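Local coordinates for protein transcriptional regulator, LysR family (Vibrio cholerae, PDB 3SZP) that activates virulence genes of the cholera bacterium, probably by binding specific DNA sequences through its winged helix-turn-helix domain, at residues L6-R10 against C68-E73; G88-I93 against E276-F281; S150-A154 against M266-H270; L194-Q198 against V208-R212. All coordinates share one frame; numbering follows the deposited sequence.

Overall arrangement
The four contacts run from the DNA-binding end of the chain to the far lobe of its regulatory part. Contact 1 joins two helices at the winged helix-turn-helix end. Contact 2 lies about 29 Å from it, centre to centre, where the chain emerges from helix 59-83 and enters the first strand of the regulatory domain. Contacts 2 and 3 are neighbours on one mixed sheet, with centres about 17 Å apart and nearest atoms about 5 Å apart; strand 262-268 leads from contact 3 toward helix 276-287 of contact 2. Contact 4, a small hairpin, sits about 46 Å from contact 1 between centres, on the other side of the chain's centre. Contacts 1 and 2 both touch a second subunit.

Contact 1 (L6-R10 against C68-E73)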
loop_
_atom_site.group_PDB
_atom_site.type_symbol
_atom_site.label_atom_id
_atom_site.label_comp_id
_atom_site.label_asym_id
_atom_site.label_seq_id
_atom_site.Cartn_x
_atom_site.Cartn_y
_atom_site.Cartn_z
ATOM N N LEU A 6 19.023 -10.085 -13.924
ATOM C CA LEU A 6 19.576 -10.317 -12.590
ATOM C C LEU A 6 20.257 -9.043 -12.103
ATOM O O LEU A 6 20.075 -8.625 -10.961
ATOM C CB LEU A 6 20.586 -11.470 -12.626
ATOM C CG LEU A 6 21.233 -11.828 -11.290
ATOM C CD1 LEU A 6 20.167 -12.248 -10.264
ATOM C CD2 LEU A 6 22.260 -12.938 -11.464
ATOM N N ASN A 7 21.036 -8.423 -12.982
ATOM C CA ASN A 7 21.676 -7.155 -12.656
ATOM C C ASN A 7 20.667 -6.068 -12.391
ATOM O O ASN A 7 20.875 -5.231 -11.515
ATOM C CB ASN A 7 22.585 -6.672 -13.786
ATOM C CG ASN A 7 23.475 -5.527 -13.349
ATOM O OD1 ASN A 7 24.068 -5.572 -12.271
ATOM N ND2 ASN A 7 23.569 -4.491 -14.176
ATOM N N LEU A 8 19.590 -6.072 -13.172
ATOM C CA LEU A 8 18.537 -5.070 -13.023
ATOM C C LEU A 8 17.859 -5.265 -11.671
ATOM O O LEU A 8 17.519 -4.302 -10.992
ATOM C CB LEU A 8 17.491 -5.171 -14.138
ATOM C CG LEU A 8 16.297 -4.217 -13.899
ATOM C CD1 LEU A 8 16.789 -2.766 -13.899
ATOM C CD2 LEU A 8 15.178 -4.394 -14.931
ATOM N N PHE A 9 17.675 -6.526 -11.294
ATOM C CA PHE A 9 17.111 -6.871 -9.993
ATOM C C PHE A 9 17.986 -6.299 -8.890
ATOM O O PHE A 9 17.494 -5.651 -7.973
ATOM C CB PHE A 9 16.993 -8.390 -9.863
ATOM C CG PHE A 9 16.955 -8.887 -8.440
ATOM C CD1 PHE A 9 15.818 -8.711 -7.648
ATOM C CD2 PHE A 9 18.045 -9.558 -7.899
ATOM C CE1 PHE A 9 15.778 -9.194 -6.341
ATOM C CE2 PHE A 9 18.001 -10.059 -6.592
ATOM C CZ PHE A 9 16.871 -9.864 -5.810
ATOM N N ARG A 10 19.292 -6.515 -8.993
ATOM C CA ARG A 10 20.220 -5.915 -8.046
ATOM C C ARG A 10 20.037 -4.394 -7.931
ATOM O O ARG A 10 20.034 -3.854 -6.824
ATOM C CB ARG A 10 21.663 -6.235 -8.433
ATOM C CG ARG A 10 22.702 -5.507 -7.580
ATOM C CD ARG A 10 24.123 -5.776 -8.062
ATOM N NE ARG A 10 24.415 -5.161 -9.358
ATOM C CZ ARG A 10 25.062 -4.003 -9.517
ATOM N NH1 ARG A 10 25.468 -3.307 -8.461
ATOM N NH2 ARG A 10 25.293 -3.529 -10.737
ATOM N N CYS A 68 24.973 -12.888 -5.190
ATOM C CA CYS A 68 25.363 -12.510 -6.542
ATOM C C CYS A 68 25.884 -11.086 -6.677
ATOM O O CYS A 68 26.663 -10.802 -7.588
ATOM C CB CYS A 68 24.191 -12.681 -7.502
ATOM S SG CYS A 68 23.639 -14.363 -7.662
ATOM N N SER A 69 25.439 -10.193 -5.802
ATOM C CA SER A 69 25.816 -8.784 -5.901
ATOM C C SER A 69 27.309 -8.533 -6.096
ATOM O O SER A 69 27.697 -7.829 -7.022
ATOM C CB SER A 69 25.324 -8.006 -4.687
ATOM O OG SER A 69 23.967 -7.683 -4.846
ATOM N N PRO A 70 28.150 -9.098 -5.211
ATOM C CA PRO A 70 29.592 -8.839 -5.273
ATOM C C PRO A 70 30.171 -9.080 -6.665
ATOM O O PRO A 70 30.905 -8.229 -7.169
ATOM C CB PRO A 70 30.169 -9.842 -4.271
ATOM C CG PRO A 70 29.063 -10.060 -3.293
ATOM C CD PRO A 70 27.788 -9.962 -4.073
ATOM N N LEU A 71 29.847 -10.222 -7.263
ATOM C CA LEU A 71 30.287 -10.549 -8.613
ATOM C C LEU A 71 29.746 -9.568 -9.654
ATOM O O LEU A 71 30.444 -9.225 -10.604
ATOM C CB LEU A 71 29.872 -11.968 -8.991
ATOM C CG LEU A 71 30.537 -13.110 -8.221
ATOM C CD1 LEU A 71 30.031 -14.456 -8.723
ATOM C CD2 LEU A 71 32.041 -13.020 -8.341
ATOM N N LEU A 72 28.501 -9.133 -9.488
ATOM C CA LEU A 72 27.923 -8.180 -10.422
ATOM C C LEU A 72 28.599 -6.816 -10.280
ATOM O O LEU A 72 28.822 -6.126 -11.266
ATOM C CB LEU A 72 26.413 -8.066 -10.233
ATOM C CG LEU A 72 25.576 -9.289 -10.622
ATOM C CD1 LEU A 72 24.186 -9.215 -9.993
ATOM C CD2 LEU A 72 25.478 -9.436 -12.131
ATOM N N GLU A 73 28.940 -6.442 -9.051
ATOM C CA GLU A 73 29.692 -5.216 -8.812
ATOM C C GLU A 73 31.087 -5.264 -9.449
ATOM O O GLU A 73 31.493 -4.320 -10.120
ATOM C CB GLU A 73 29.801 -4.927 -7.315
ATOM C CG GLU A 73 28.532 -4.340 -6.699
ATOM C CD GLU A 73 28.324 -4.793 -5.258
ATOM O OE1 GLU A 73 29.257 -5.409 -4.683
ATOM O OE2 GLU A 73 27.229 -4.547 -4.704
#
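Asn7 faces Leu72 and Arg10 faces Ser69, with CA atoms 6.7 Å apart between Asn7 and Leu72, where segments 6-10 and 68-73 cross nearly at right angles (-105°) and their axes come within 10.4 Å. Leu72 carries much of the contact. Its CB lies 3.6 Å from Arg10 NE, the two side chains running antiparallel alongside one another, while its CD1 reaches 4.2 Å from Leu6 CG. Leu6 CD2 also meets the sulfur of Cys68. Helix 3-15 belongs to the winged helix-turn-helix domain, and helix 59-83 is the long linker helix that in LysR-type regulators pairs subunits; here Leu72 also packs on Leu3 of the second subunit, and Cys68 on Ile82 of that subunit. The bend of Arg10 at chi3 (69°) brings the guanidinium round to the Asn7 side chain. There NE and NH2 grip Asn7 OD1 side-on, at 3.0 Å from NE and 2.8 Å from NH2, with the oxygen in the guanidinium plane, a double hold that fixes the rotation of the group. NH1 makes a salt bridge to Glu14; Glu73 OE2 stays 4.3 Å from Arg10 NH1, beyond a salt bridge. Ser69 OG bonds to the Tyr65 carbonyl.

Contact 2 (G88-I93 against E276-F281); sequences GASGRI and EKVRLF
Lys277 lays its long side chain against the bend of segment 88-93, and most of the fit follows from its shape. The chain leaves the helix with chi1 of 66° tucking CG in over the backbone and is straight beyond, which carries it like a rod past the backbone of Ser90, Gly91 and Arg92. Gly91 has no side chain to block this path, and its CA lies 3.9 Å from Lys277 CD. At the far end NZ gives a weak hydrogen bond to Arg92 O, 3.1 Å away. Ile93 also lies against the rod, pointing the other way along it, with CG2 at 3.7 Å from Lys277 CG and also near Val278 CG2. The CD1 tip of Ile93 rests against Phe281, 3.7 Å from its ring atom CG; that ring also meets Phe113 edge-to-face. Near the start of the segment, Ala89, at the centre of an inverse gamma turn, offers its methyl to Leu280, CB to CD1 3.6 Å. Beside it the carboxylate of Glu276 comes up to the backbone, where Gly88 CA lies 3.5 Å from Glu276 OE1. Strand 91-98, whose parallel neighbours are strands 120-127 and 140-144, is thus covered by the C-terminal helix 276-287 at an angle of 51°, the helix-on-sheet layering of the type 2 periplasmic-binding-protein fold to which LysR regulatory domains belong.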
loop_
_atom_site.group_PDB
_atom_site.type_symbol
_atom_site.label_atom_id
_atom_site.label_comp_id
_atom_site.label_asym_id
_atom_site.label_seq_id
_atom_site.Cartn_x
_atom_site.Cartn_y
_atom_site.Cartn_z
ATOM N N GLY A 88 40.657 8.526 -27.631
ATOM C CA GLY A 88 40.674 9.746 -28.414
ATOM C C GLY A 88 39.289 10.363 -28.499
ATOM O O GLY A 88 38.510 10.291 -27.550
ATOM N N ALA A 89 38.982 10.950 -29.653
ATOM C CA ALA A 89 37.745 11.708 -29.858
ATOM C C ALA A 89 36.528 10.819 -30.107
ATOM O O ALA A 89 35.814 10.993 -31.099
ATOM C CB ALA A 89 37.915 12.713 -30.989
ATOM N N SER A 90 36.288 9.873 -29.202
ATOM C CA SER A 90 35.197 8.931 -29.367
ATOM C C SER A 90 34.814 8.389 -28.004
ATOM O O SER A 90 35.573 8.511 -27.042
ATOM C CB SER A 90 35.595 7.788 -30.302
ATOM O OG SER A 90 36.590 6.969 -29.722
ATOM N N GLY A 91 33.631 7.790 -27.932
ATOM C CA GLY A 91 33.076 7.324 -26.678
ATOM C C GLY A 91 31.838 8.103 -26.259
ATOM O O GLY A 91 31.441 9.088 -26.890
ATOM N N ARG A 92 31.220 7.651 -25.176
ATOM C CA ARG A 92 30.026 8.292 -24.660
ATOM C C ARG A 92 30.391 9.210 -23.508
ATOM O O ARG A 92 31.279 8.910 -22.721
ATOM C CB ARG A 92 29.031 7.237 -24.182
ATOM C CG ARG A 92 27.673 7.792 -23.786
ATOM C CD ARG A 92 27.039 6.930 -22.697
ATOM N NE ARG A 92 27.866 6.907 -21.492
ATOM C CZ ARG A 92 27.670 6.088 -20.463
ATOM N NH1 ARG A 92 26.667 5.214 -20.483
ATOM N NH2 ARG A 92 28.481 6.142 -19.412
ATOM N N ILE A 93 29.715 10.342 -23.415
ATOM C CA ILE A 93 29.877 11.191 -22.251
ATOM C C ILE A 93 28.525 11.414 -21.571
ATOM O O ILE A 93 27.483 11.528 -22.221
ATOM C CB ILE A 93 30.590 12.520 -22.588
ATOM C CG1 ILE A 93 29.670 13.485 -23.320
ATOM C CG2 ILE A 93 31.843 12.270 -23.425
ATOM C CD1 ILE A 93 30.406 14.723 -23.829
ATOM N N GLU A 276 40.100 12.178 -23.371
ATOM C CA GLU A 276 40.074 13.175 -24.436
ATOM C C GLU A 276 38.651 13.611 -24.790
ATOM O O GLU A 276 38.393 14.794 -25.010
ATOM C CB GLU A 276 40.808 12.654 -25.680
ATOM C CG GLU A 276 41.039 13.707 -26.754
ATOM C CD GLU A 276 41.863 13.192 -27.937
ATOM O OE1 GLU A 276 42.839 12.426 -27.722
ATOM O OE2 GLU A 276 41.532 13.557 -29.091
ATOM N N LYS A 277 37.735 12.649 -24.841
ATOM C CA LYS A 277 36.354 12.916 -25.232
ATOM C C LYS A 277 35.722 13.966 -24.326
ATOM O O LYS A 277 34.989 14.837 -24.794
ATOM C CB LYS A 277 35.519 11.630 -25.229
ATOM C CG LYS A 277 35.321 11.017 -23.851
ATOM C CD LYS A 277 34.617 9.662 -23.912
ATOM C CE LYS A 277 34.438 9.092 -22.511
ATOM N NZ LYS A 277 34.097 7.641 -22.502
ATOM N N VAL A 278 36.022 13.896 -23.030
ATOM C CA VAL A 278 35.482 14.867 -22.081
ATOM C C VAL A 278 36.236 16.201 -22.163
ATOM O O VAL A 278 35.624 17.269 -22.100
ATOM C CB VAL A 278 35.491 14.311 -20.643
ATOM C CG1 VAL A 278 34.820 15.277 -19.693
ATOM C CG2 VAL A 278 34.794 12.938 -20.595
ATOM N N ARG A 279 37.557 16.138 -22.319
ATOM C CA ARG A 279 38.365 17.347 -22.492
ATOM C C ARG A 279 37.901 18.179 -23.686
ATOM O O ARG A 279 37.753 19.385 -23.580
ATOM C CB ARG A 279 39.856 17.012 -22.647
ATOM C CG ARG A 279 40.543 16.566 -21.364
ATOM C CD ARG A 279 42.076 16.619 -21.494
ATOM N NE ARG A 279 42.554 15.948 -22.703
ATOM C CZ ARG A 279 43.085 14.730 -22.726
ATOM N NH1 ARG A 279 43.226 14.044 -21.597
ATOM N NH2 ARG A 279 43.493 14.200 -23.873
ATOM N N LEU A 280 37.695 17.529 -24.825
ATOM C CA LEU A 280 37.168 18.196 -26.008
ATOM C C LEU A 280 35.827 18.882 -25.713
ATOM O O LEU A 280 35.590 20.033 -26.098
ATOM C CB LEU A 280 36.999 17.183 -27.141
ATOM C CG LEU A 280 38.284 16.634 -27.765
ATOM C CD1 LEU A 280 37.999 15.503 -28.756
ATOM C CD2 LEU A 280 39.073 17.746 -28.430
ATOM N N PHE A 281 34.946 18.172 -25.027
ATOM C CA PHE A 281 33.664 18.746 -24.669
ATOM C C PHE A 281 33.848 19.981 -23.791
ATOM O O PHE A 281 33.336 21.058 -24.086
ATOM C CB PHE A 281 32.777 17.717 -23.964
ATOM C CG PHE A 281 31.424 18.249 -23.596
ATOM C CD1 PHE A 281 30.426 18.369 -24.557
ATOM C CD2 PHE A 281 31.154 18.655 -22.294
ATOM C CE1 PHE A 281 29.170 18.876 -24.216
ATOM C CE2 PHE A 281 29.898 19.156 -21.946
ATOM C CZ PHE A 281 28.914 19.266 -22.907
HETATM O O HOH W 1 38.380 9.615 -25.129
#

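Contact 3 (S150-A154 against M266-H270); sequences SSLIA and MLYNH
Ile153 and Tyr268 form an antiparallel hydrogen-bonded pair at one end of the pairing between strands 153-166 and 262-268, in the mixed sheet of the periplasmic-binding-protein-like regulatory domain. Strand 262-268 lies between 140-144 and 153-166, and 153-166 also pairs with 233-237. The pair is held by Ile153 N to Tyr268 O at 2.9 Å and by Tyr268 N to Ile153 O at 3.0 Å, the second being the straighter (154° at the hydrogen, against 134°). One step along, Ala154 and Leu267 make a non-hydrogen-bonded pair, their CA atoms 4.4 Å apart. Here Leu267 CA also directs its hydrogen at Ile153 O, 3.0 Å away, so that carbonyl has two contacts.

The side chains alternate between the sheet faces. On the face of Ile153 and Tyr268 the aromatic ring is swung in by chi1 of 52°, which brings it beneath the isoleucine: Ile153 CB sits over one face, offset toward the rim, in a CH-pi contact 4.0 Å from the Tyr268 centroid, while its CG2 branch reaches out past CZ toward the hydroxyl. The Tyr268 side chain also packs on Ile282 of helix 276-287. On the other face Ala154 CB meets Leu267 CD2 at 3.5 Å. Leu152, from the loop before the strand, crosses Leu267 at about a right angle, its CD1 against Leu267 CB. The second methyl turns to the backbone, placing Leu152 CD2 3.3 Å from Tyr268 C.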
loop_
_atom_site.group_PDB
_atom_site.type_symbol
_atom_site.label_atom_id
_atom_site.label_comp_id
_atom_site.label_asym_id
_atom_site.label_seq_id
_atom_site.Cartn_x
_atom_site.Cartn_y
_atom_site.Cartn_z
ATOM N N SER A 150 32.234 20.602 -3.374
ATOM C CA SER A 150 32.913 19.327 -3.172
ATOM C C SER A 150 33.536 18.702 -4.423
ATOM O O SER A 150 32.835 18.336 -5.367
ATOM C CB SER A 150 31.971 18.328 -2.484
ATOM O OG SER A 150 30.725 18.241 -3.157
ATOM N N SER A 151 34.863 18.598 -4.408
ATOM C CA SER A 151 35.616 17.765 -5.348
ATOM C C SER A 151 35.357 18.071 -6.815
ATOM O O SER A 151 35.466 17.182 -7.664
ATOM C CB SER A 151 35.316 16.284 -5.098
ATOM O OG SER A 151 34.075 15.914 -5.678
ATOM N N LEU A 152 35.027 19.316 -7.129
ATOM C CA LEU A 152 34.650 19.636 -8.502
ATOM C C LEU A 152 35.111 21.003 -8.979
ATOM O O LEU A 152 34.927 22.008 -8.292
ATOM C CB LEU A 152 33.141 19.502 -8.685
ATOM C CG LEU A 152 32.630 18.092 -8.983
ATOM C CD1 LEU A 152 31.122 18.115 -9.107
ATOM C CD2 LEU A 152 33.263 17.538 -10.255
ATOM N N ILE A 153 35.719 21.026 -10.160
ATOM C CA ILE A 153 35.999 22.283 -10.841
ATOM C C ILE A 153 34.680 22.883 -11.298
ATOM O O ILE A 153 33.859 22.208 -11.920
ATOM C CB ILE A 153 36.905 22.093 -12.071
ATOM C CG1 ILE A 153 38.150 21.295 -11.693
ATOM C CG2 ILE A 153 37.308 23.445 -12.644
ATOM C CD1 ILE A 153 38.927 21.932 -10.582
ATOM N N ALA A 154 34.476 24.154 -10.981
ATOM C CA ALA A 154 33.276 24.856 -11.404
ATOM C C ALA A 154 33.657 25.989 -12.339
ATOM O O ALA A 154 34.654 26.670 -12.126
ATOM C CB ALA A 154 32.543 25.401 -10.200
ATOM N N MET A 266 29.145 25.070 -15.233
ATOM C CA MET A 266 29.578 23.755 -15.664
ATOM C C MET A 266 30.552 23.236 -14.619
ATOM O O MET A 266 31.460 23.950 -14.216
ATOM C CB MET A 266 30.295 23.841 -17.008
ATOM C CG MET A 266 31.009 22.560 -17.436
ATOM S SD MET A 266 31.590 22.601 -19.165
ATOM C CE MET A 266 32.602 24.083 -19.116
ATOM N N LEU A 267 30.351 22.000 -14.174
ATOM C CA LEU A 267 31.222 21.402 -13.183
ATOM C C LEU A 267 31.771 20.119 -13.763
ATOM O O LEU A 267 31.073 19.430 -14.505
ATOM C CB LEU A 267 30.456 21.089 -11.896
ATOM C CG LEU A 267 29.399 22.065 -11.368
ATOM C CD1 LEU A 267 29.141 21.716 -9.901
ATOM C CD2 LEU A 267 29.847 23.501 -11.461
ATOM N N TYR A 268 33.024 19.812 -13.434
ATOM C CA TYR A 268 33.691 18.611 -13.922
ATOM C C TYR A 268 34.899 18.288 -13.071
ATOM O O TYR A 268 35.415 19.146 -12.364
ATOM C CB TYR A 268 34.145 18.795 -15.366
ATOM C CG TYR A 268 34.962 20.053 -15.604
ATOM C CD1 TYR A 268 34.344 21.288 -15.750
ATOM C CD2 TYR A 268 36.344 20.000 -15.684
ATOM C CE1 TYR A 268 35.078 22.435 -15.974
ATOM C CE2 TYR A 268 37.090 21.143 -15.905
ATOM C CZ TYR A 268 36.449 22.358 -16.052
ATOM O OH TYR A 268 37.188 23.504 -16.270
ATOM N N ASN A 269 35.347 17.039 -13.143
ATOM C CA ASN A 269 36.596 16.634 -12.519
ATOM C C ASN A 269 37.788 17.210 -13.281
ATOM O O ASN A 269 37.754 17.317 -14.509
ATOM C CB ASN A 269 36.678 15.114 -12.466
ATOM C CG ASN A 269 35.775 14.517 -11.401
ATOM O OD1 ASN A 269 36.234 14.196 -10.303
ATOM N ND2 ASN A 269 34.482 14.367 -11.718
ATOM N N HIS A 270 38.835 17.589 -12.553
ATOM C CA HIS A 270 39.998 18.232 -13.161
ATOM C C HIS A 270 40.401 17.539 -14.453
ATOM O O HIS A 270 40.321 16.320 -14.561
ATOM C CB HIS A 270 41.188 18.263 -12.200
ATOM C CG HIS A 270 42.374 18.999 -12.744
ATOM N ND1 HIS A 270 42.313 20.321 -13.135
ATOM C CD2 HIS A 270 43.643 18.596 -12.984
ATOM C CE1 HIS A 270 43.498 20.702 -13.579
ATOM N NE2 HIS A 270 44.322 19.674 -13.499
#

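Contact 4 (L194-Q198 against V208-R212); sequences LLKWQ and VNSDR
Trp197 and Asn209 are the hydrogen-bonded pair of a beta hairpin made by strands 197-200 and 206-209, in the regulatory domain. Trp197 N donates to Asn209 O at 2.8 Å and Asn209 N to Trp197 O at 2.7 Å, both bonds fairly straight.

The side chain of Asn209 shows how the hairpin end is fixed. Its CB lies 4.2 Å from Trp197 CB, on the face that the two residues share and that packs on Leu188. With CG anti to the backbone N (chi1 -174°), the amide reaches forward, past the end of the strand, to Asp211. OD1 accepts from Asp211 N at 2.9 Å, the donor standing well above the carbonyl plane, and so closes an Asx turn; Lys190 NZ gives the same oxygen a further bond. ND2 completes the exchange with a weak bond to Asp211 OD2. Lys190 also makes a cation-pi contact with Trp197, whose indole is held by NE1 to Leu194 O, 3.1 Å away and in the ring plane.

Gln198 shares the other face with Val208. Lys196, extended and from just before the strand, crosses beside Val208 CG1, its CE 3.8 Å from that methyl. Gln198 is bent at chi2 and brings its amide to the second branch, leaving OE1 buried without a polar partner, 3.4 Å from Val208 CG2.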
loop_
_atom_site.group_PDB
_atom_site.type_symbol
_atom_site.label_atom_id
_atom_site.label_comp_id
_atom_site.label_asym_id
_atom_site.label_seq_id
_atom_site.Cartn_x
_atom_site.Cartn_y
_atom_site.Cartn_z
ATOM N N LEU A 194 11.050 29.122 -9.322
ATOM C CA LEU A 194 10.723 30.518 -9.022
ATOM C C LEU A 194 9.321 30.586 -8.420
ATOM O O LEU A 194 8.368 31.055 -9.053
ATOM C CB LEU A 194 10.822 31.383 -10.285
ATOM C CG LEU A 194 12.165 31.294 -11.032
ATOM C CD1 LEU A 194 12.082 32.027 -12.361
ATOM C CD2 LEU A 194 13.301 31.861 -10.174
ATOM N N LEU A 195 9.210 30.104 -7.190
ATOM C CA LEU A 195 7.928 30.042 -6.509
ATOM C C LEU A 195 7.786 31.204 -5.532
ATOM O O LEU A 195 6.711 31.793 -5.404
ATOM C CB LEU A 195 7.775 28.702 -5.784
ATOM C CG LEU A 195 7.912 27.494 -6.710
ATOM C CD1 LEU A 195 7.773 26.198 -5.930
ATOM C CD2 LEU A 195 6.900 27.550 -7.845
ATOM N N LYS A 196 8.890 31.523 -4.861
ATOM C CA LYS A 196 8.945 32.604 -3.888
ATOM C C LYS A 196 9.620 33.805 -4.551
ATOM O O LYS A 196 10.828 33.812 -4.746
ATOM C CB LYS A 196 9.743 32.160 -2.658
ATOM C CG LYS A 196 9.707 33.108 -1.476
ATOM C CD LYS A 196 10.550 32.547 -0.314
ATOM C CE LYS A 196 10.212 33.219 1.026
ATOM N NZ LYS A 196 11.014 32.688 2.190
ATOM N N TRP A 197 8.831 34.811 -4.916
ATOM C CA TRP A 197 9.372 35.930 -5.672
ATOM C C TRP A 197 9.973 36.925 -4.691
ATOM O O TRP A 197 9.327 37.355 -3.729
ATOM C CB TRP A 197 8.296 36.596 -6.525
ATOM C CG TRP A 197 7.668 35.700 -7.587
ATOM C CD1 TRP A 197 7.997 34.401 -7.881
ATOM C CD2 TRP A 197 6.589 36.050 -8.468
ATOM N NE1 TRP A 197 7.199 33.932 -8.905
ATOM C CE2 TRP A 197 6.325 34.923 -9.276
ATOM C CE3 TRP A 197 5.823 37.212 -8.654
ATOM C CZ2 TRP A 197 5.327 34.928 -10.258
ATOM C CZ3 TRP A 197 4.836 37.213 -9.622
ATOM C CH2 TRP A 197 4.595 36.080 -10.411
ATOM N N GLN A 198 11.225 37.277 -4.932
ATOM C CA GLN A 198 11.947 38.191 -4.073
ATOM C C GLN A 198 12.416 39.355 -4.953
ATOM O O GLN A 198 13.369 39.234 -5.727
ATOM C CB GLN A 198 13.108 37.441 -3.422
ATOM C CG GLN A 198 14.272 38.294 -2.978
ATOM C CD GLN A 198 14.006 38.988 -1.661
ATOM O OE1 GLN A 198 13.093 39.819 -1.561
ATOM N NE2 GLN A 198 14.782 38.633 -0.627
ATOM N N VAL A 208 8.502 40.335 -1.023
ATOM C CA VAL A 208 8.537 38.884 -1.125
ATOM C C VAL A 208 7.124 38.377 -1.365
ATOM O O VAL A 208 6.222 38.625 -0.561
ATOM C CB VAL A 208 9.103 38.231 0.140
ATOM C CG1 VAL A 208 8.914 36.716 0.081
ATOM C CG2 VAL A 208 10.586 38.576 0.300
ATOM N N ASN A 209 6.918 37.705 -2.493
ATOM C CA ASN A 209 5.612 37.135 -2.786
ATOM C C ASN A 209 5.676 35.617 -2.768
ATOM O O ASN A 209 6.348 34.979 -3.600
ATOM C CB ASN A 209 5.057 37.624 -4.129
ATOM C CG ASN A 209 3.629 37.144 -4.372
ATOM O OD1 ASN A 209 3.385 35.945 -4.535
ATOM N ND2 ASN A 209 2.682 38.078 -4.395
ATOM N N SER A 210 4.961 35.036 -1.813
ATOM C CA SER A 210 4.860 33.600 -1.742
ATOM C C SER A 210 3.406 33.139 -1.880
ATOM O O SER A 210 3.043 32.114 -1.327
ATOM C CB SER A 210 5.484 33.099 -0.441
ATOM O OG SER A 210 4.837 33.668 0.679
ATOM N N ASP A 211 2.576 33.893 -2.608
ATOM C CA ASP A 211 1.236 33.421 -2.956
ATOM C C ASP A 211 1.386 32.130 -3.733
ATOM O O ASP A 211 2.339 31.979 -4.513
ATOM C CB ASP A 211 0.484 34.412 -3.844
ATOM C CG ASP A 211 0.354 35.780 -3.228
ATOM O OD1 ASP A 211 0.539 35.896 -2.005
ATOM O OD2 ASP A 211 0.061 36.741 -3.974
ATOM N N ARG A 212 0.445 31.210 -3.547
ATOM C CA ARG A 212 0.480 29.916 -4.223
ATOM C C ARG A 212 0.315 30.031 -5.732
ATOM O O ARG A 212 0.890 29.243 -6.490
ATOM C CB ARG A 212 -0.612 29.008 -3.666
ATOM C CG ARG A 212 -0.289 28.486 -2.293
ATOM C CD ARG A 212 1.003 27.701 -2.344
ATOM N NE ARG A 212 0.754 26.265 -2.426
ATOM C CZ ARG A 212 1.704 25.360 -2.634
ATOM N NH1 ARG A 212 2.964 25.753 -2.797
ATOM N NH2 ARG A 212 1.396 24.066 -2.686
#